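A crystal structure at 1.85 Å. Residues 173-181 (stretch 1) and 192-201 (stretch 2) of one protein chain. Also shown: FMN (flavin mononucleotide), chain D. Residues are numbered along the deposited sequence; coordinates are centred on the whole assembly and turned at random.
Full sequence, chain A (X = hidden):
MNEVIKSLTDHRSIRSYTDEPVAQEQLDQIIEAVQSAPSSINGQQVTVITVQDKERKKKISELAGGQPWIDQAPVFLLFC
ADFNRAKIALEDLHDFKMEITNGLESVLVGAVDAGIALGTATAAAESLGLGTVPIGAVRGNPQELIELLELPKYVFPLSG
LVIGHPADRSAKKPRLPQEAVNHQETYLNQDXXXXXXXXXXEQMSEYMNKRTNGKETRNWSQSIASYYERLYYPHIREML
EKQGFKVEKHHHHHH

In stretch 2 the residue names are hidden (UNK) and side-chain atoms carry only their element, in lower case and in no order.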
# COMPACT_ATOMS: atom_id res chain seq x y z
N LYS A 173 -6.76 -11.65 -15.15
CA LYS A 173 -6.83 -12.86 -14.33
C LYS A 173 -8.01 -12.74 -13.37
O LYS A 173 -8.14 -11.74 -12.67
CB LYS A 173 -5.52 -13.01 -13.56
CG LYS A 173 -5.43 -14.26 -12.70
CD LYS A 173 -4.15 -14.25 -11.87
CE LYS A 173 -2.92 -14.11 -12.75
NZ LYS A 173 -1.66 -14.20 -11.97
N PRO A 174 -8.88 -13.77 -13.31
CA PRO A 174 -10.05 -13.77 -12.43
C PRO A 174 -9.71 -13.45 -10.97
O PRO A 174 -8.67 -13.88 -10.46
CB PRO A 174 -10.60 -15.19 -12.58
CG PRO A 174 -10.19 -15.57 -13.96
CD PRO A 174 -8.77 -15.05 -14.03
N ARG A 175 -10.60 -12.72 -10.32
CA ARG A 175 -10.42 -12.35 -8.91
C ARG A 175 -11.51 -13.02 -8.09
O ARG A 175 -12.52 -13.47 -8.62
CB ARG A 175 -10.52 -10.83 -8.74
CG ARG A 175 -9.46 -10.02 -9.47
CD ARG A 175 -8.08 -10.32 -8.91
NE ARG A 175 -7.12 -9.26 -9.21
CZ ARG A 175 -6.21 -9.30 -10.18
NH1 ARG A 175 -6.12 -10.37 -10.97
NH2 ARG A 175 -5.37 -8.29 -10.33
N LEU A 176 -11.29 -13.09 -6.78
CA LEU A 176 -12.26 -13.68 -5.86
C LEU A 176 -13.61 -12.97 -6.03
O LEU A 176 -13.66 -11.80 -6.41
CB LEU A 176 -11.80 -13.49 -4.41
CG LEU A 176 -10.71 -14.41 -3.86
CD1 LEU A 176 -10.01 -13.72 -2.69
CD2 LEU A 176 -11.32 -15.74 -3.44
N PRO A 177 -14.71 -13.69 -5.76
CA PRO A 177 -16.03 -13.05 -5.89
C PRO A 177 -16.03 -11.82 -4.99
O PRO A 177 -15.48 -11.85 -3.89
CB PRO A 177 -16.98 -14.14 -5.40
CG PRO A 177 -16.30 -15.39 -5.85
CD PRO A 177 -14.84 -15.13 -5.49
N GLN A 178 -16.66 -10.75 -5.45
CA GLN A 178 -16.71 -9.51 -4.68
C GLN A 178 -17.17 -9.71 -3.23
O GLN A 178 -16.62 -9.10 -2.31
CB GLN A 178 -17.63 -8.52 -5.39
CG GLN A 178 -17.63 -7.12 -4.80
CD GLN A 178 -18.39 -6.15 -5.68
OE1 GLN A 178 -18.16 -6.09 -6.89
NE2 GLN A 178 -19.29 -5.39 -5.08
N GLU A 179 -18.17 -10.56 -3.04
CA GLU A 179 -18.71 -10.83 -1.70
C GLU A 179 -17.69 -11.43 -0.74
O GLU A 179 -17.83 -11.31 0.48
CB GLU A 179 -19.92 -11.76 -1.80
CG GLU A 179 -21.07 -11.24 -2.65
CD GLU A 179 -20.66 -10.98 -4.09
OE1 GLU A 179 -20.08 -11.89 -4.72
OE2 GLU A 179 -20.92 -9.86 -4.59
N ALA A 180 -16.67 -12.08 -1.29
CA ALA A 180 -15.64 -12.71 -0.47
C ALA A 180 -14.59 -11.73 0.01
O ALA A 180 -13.89 -11.99 0.99
CB ALA A 180 -14.97 -13.83 -1.27
N VAL A 181 -14.48 -10.60 -0.68
CA VAL A 181 -13.48 -9.59 -0.36
C VAL A 181 -14.03 -8.31 0.26
O VAL A 181 -13.37 -7.69 1.09
CB VAL A 181 -12.67 -9.24 -1.64
CG1 VAL A 181 -11.70 -8.09 -1.37
CG2 VAL A 181 -11.91 -10.47 -2.12
N UNK A 192 -19.70 -19.27 4.57
CA UNK A 192 -19.97 -18.62 3.29
C UNK A 192 -18.67 -18.27 2.58
O UNK A 192 -18.55 -18.42 1.37
c UNK A 192 -22.22 -17.55 3.91
o UNK A 192 -23.51 -15.90 5.04
c UNK A 192 -23.00 -16.24 3.96
o UNK A 192 -23.09 -15.56 2.91
c UNK A 192 -20.78 -17.34 3.49
N UNK A 193 -17.70 -17.79 3.36
CA UNK A 193 -16.41 -17.40 2.80
C UNK A 193 -15.76 -18.61 2.15
O UNK A 193 -15.22 -18.52 1.05
c UNK A 193 -14.19 -16.17 3.53
c UNK A 193 -15.51 -16.84 3.91
c UNK A 193 -14.44 -15.03 2.56
c UNK A 193 -13.52 -15.64 4.80
N UNK A 194 -15.83 -19.76 2.82
CA UNK A 194 -15.25 -20.98 2.28
C UNK A 194 -15.92 -21.34 0.95
O UNK A 194 -15.25 -21.70 -0.02
c UNK A 194 -14.85 -23.43 2.68
o UNK A 194 -14.70 -21.82 4.48
c UNK A 194 -15.41 -22.14 3.27
N UNK A 195 -17.25 -21.22 0.90
CA UNK A 195 -17.99 -21.53 -0.31
C UNK A 195 -17.54 -20.66 -1.49
O UNK A 195 -17.42 -21.15 -2.61
c UNK A 195 -19.50 -21.35 -0.09
o UNK A 195 -19.97 -22.30 0.86
N UNK A 196 -17.30 -19.38 -1.23
CA UNK A 196 -16.85 -18.47 -2.28
C UNK A 196 -15.48 -18.90 -2.81
O UNK A 196 -15.22 -18.82 -4.01
n UNK A 196 -19.88 -15.30 -0.94
n UNK A 196 -18.98 -16.22 -2.65
c UNK A 196 -16.76 -17.04 -1.77
c UNK A 196 -20.05 -15.58 -2.22
c UNK A 196 -18.08 -16.36 -1.61
c UNK A 196 -18.66 -15.78 -0.53
N UNK A 197 -14.61 -19.33 -1.91
CA UNK A 197 -13.28 -19.76 -2.30
C UNK A 197 -13.34 -21.02 -3.18
O UNK A 197 -12.63 -21.13 -4.17
c UNK A 197 -11.37 -18.89 1.00
c UNK A 197 -12.15 -18.72 -0.30
c UNK A 197 -11.05 -20.64 -1.50
c UNK A 197 -12.39 -20.03 -1.06
N UNK A 198 -14.21 -21.95 -2.81
CA UNK A 198 -14.35 -23.18 -3.59
C UNK A 198 -14.91 -22.89 -4.99
O UNK A 198 -14.52 -23.52 -5.97
c UNK A 198 -15.45 -25.67 -0.81
o UNK A 198 -16.52 -25.27 -0.33
n UNK A 198 -15.02 -26.92 -0.66
c UNK A 198 -14.56 -24.74 -1.60
c UNK A 198 -15.24 -24.18 -2.85
N UNK A 199 -15.83 -21.92 -5.08
CA UNK A 199 -16.40 -21.56 -6.37
C UNK A 199 -15.31 -20.88 -7.20
O UNK A 199 -15.18 -21.12 -8.40
c UNK A 199 -17.58 -20.61 -6.18
N UNK A 200 -14.52 -20.04 -6.54
CA UNK A 200 -13.42 -19.34 -7.20
C UNK A 200 -12.42 -20.34 -7.75
O UNK A 200 -11.90 -20.17 -8.86
o UNK A 200 -8.48 -15.16 -8.18
c UNK A 200 -10.39 -17.45 -6.06
c UNK A 200 -12.73 -18.40 -6.20
c UNK A 200 -11.72 -16.88 -7.96
c UNK A 200 -11.59 -17.58 -6.76
c UNK A 200 -9.35 -16.65 -6.53
c UNK A 200 -9.50 -15.96 -7.72
c UNK A 200 -10.68 -16.08 -8.45
N UNK A 201 -12.16 -21.40 -6.99
CA UNK A 201 -11.21 -22.43 -7.43
C UNK A 201 -11.62 -23.05 -8.77
O UNK A 201 -10.78 -23.22 -9.66
o UNK A 201 -10.06 -23.86 -4.24
o UNK A 201 -9.09 -22.46 -5.63
c UNK A 201 -10.00 -23.27 -5.34
c UNK A 201 -11.08 -23.55 -6.38
N1 FMN D . 4.99 -10.93 -10.24
C2 FMN D . 6.17 -11.47 -10.62
O2 FMN D . 6.32 -11.97 -11.70
N3 FMN D . 7.31 -11.48 -9.74
C4 FMN D . 7.26 -10.91 -8.46
O4 FMN D . 8.26 -10.95 -7.76
C4A FMN D . 6.00 -10.31 -8.04
N5 FMN D . 5.88 -9.75 -6.80
C5A FMN D . 4.73 -9.03 -6.51
C6 FMN D . 4.71 -8.28 -5.28
C7 FMN D . 3.62 -7.49 -4.93
C7M FMN D . 3.67 -6.67 -3.66
C8 FMN D . 2.44 -7.43 -5.82
C8M FMN D . 1.25 -6.55 -5.51
C9 FMN D . 2.42 -8.19 -7.02
C9A FMN D . 3.56 -8.98 -7.39
N10 FMN D . 3.68 -9.72 -8.66
C10 FMN D . 4.86 -10.33 -9.01
C1' FMN D . 2.51 -9.74 -9.59
C2' FMN D . 1.39 -10.74 -9.12
O2' FMN D . 1.80 -12.07 -9.46
C3' FMN D . 0.09 -10.34 -9.84
O3' FMN D . -0.28 -9.01 -9.41
C4' FMN D . -1.07 -11.31 -9.50
O4' FMN D . -0.80 -12.63 -9.97
C5' FMN D . -2.35 -10.75 -10.11
O5' FMN D . -2.26 -10.83 -11.67
P FMN D . -2.40 -9.51 -12.44
O1P FMN D . -3.79 -9.08 -12.43
O2P FMN D . -1.98 -9.73 -13.81
O3P FMN D . -1.58 -8.47 -11.83

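Stretch 2 is helical throughout, and its side chains can be read in order against the loop and short, weakly bonded helix of stretch 1. Position 192 carries three carbons, the third bearing two oxygens, and touches nothing on stretch 1; this unbranched carboxylate is Glu 192. At position 193 four carbons fork at the second, the pattern of leucine. One terminal carbon of Leu 193, CD1, lies 3.5 Å from Ala 180 O and 4.0 Å from Ala 180 CB. Position 194 has one carbon carrying an oxygen and a second carbon, out of reach of stretch 1: Thr 194. Position 195, a single carbon followed by an oxygen, is likewise remote and is Ser 195.

At position 196 one carbon leads to a five-membered ring of three carbons and two nitrogens, which identifies His 196. Its CB packs 3.7 Å from Ala 180 CB, and its ring places NE2 3.6 Å from Glu 179 CB and ND1 4.0 Å from Pro 177 CB, while Ala 180 N lies over one face. These are packing contacts, with no hydrogen bond to stretch 1. Position 197 has four carbons forked at the first, one arm two carbons long, hence Ile 197. Its CA-to-CB bond points away from stretch 1, yet CG1 still comes within 4.4 Å of Leu 176 CD2. Three carbons ending in one oxygen and one nitrogen at position 198 fit an amide; beyond reach of stretch 1, this is Gln 198. The lone carbon at position 199 makes no contact and gives Ala 199.

Position 200 shows one carbon, then a six-carbon ring bearing an oxygen that sits 2.6 Å from Pro 174 O. This is Tyr 200, whose OH donates a hydrogen bond to that carbonyl. Leu 176 CA lies 3.8 Å from the ring centroid, almost on the ring normal, in a CH-pi contact, and Leu 176 CD2 approaches Tyr 200 CD2 to 3.3 Å. Position 201 has two carbons, the second carrying two oxygens, and does not touch stretch 1: Asp 201.

The contact is therefore mainly apolar, with a single hydrogen bond across it. Tyr 200 contributes the largest covered area and reaches along the loop to Pro 174, while His 196 and Leu 193 pack farther along stretch 1, around Ala 180. The Tyr 200 bond engages the backbone between Lys 173 and Arg 175, whose side chains both bind FMN: Lys 173 NZ donates to O4' at 2.7 Å, and Arg 175 NH2 to O1P at 2.7 Å. The helix thus packs against the same loop that contacts the cofactor.

Stretch 2 (192-201) ELTSHIQAYD
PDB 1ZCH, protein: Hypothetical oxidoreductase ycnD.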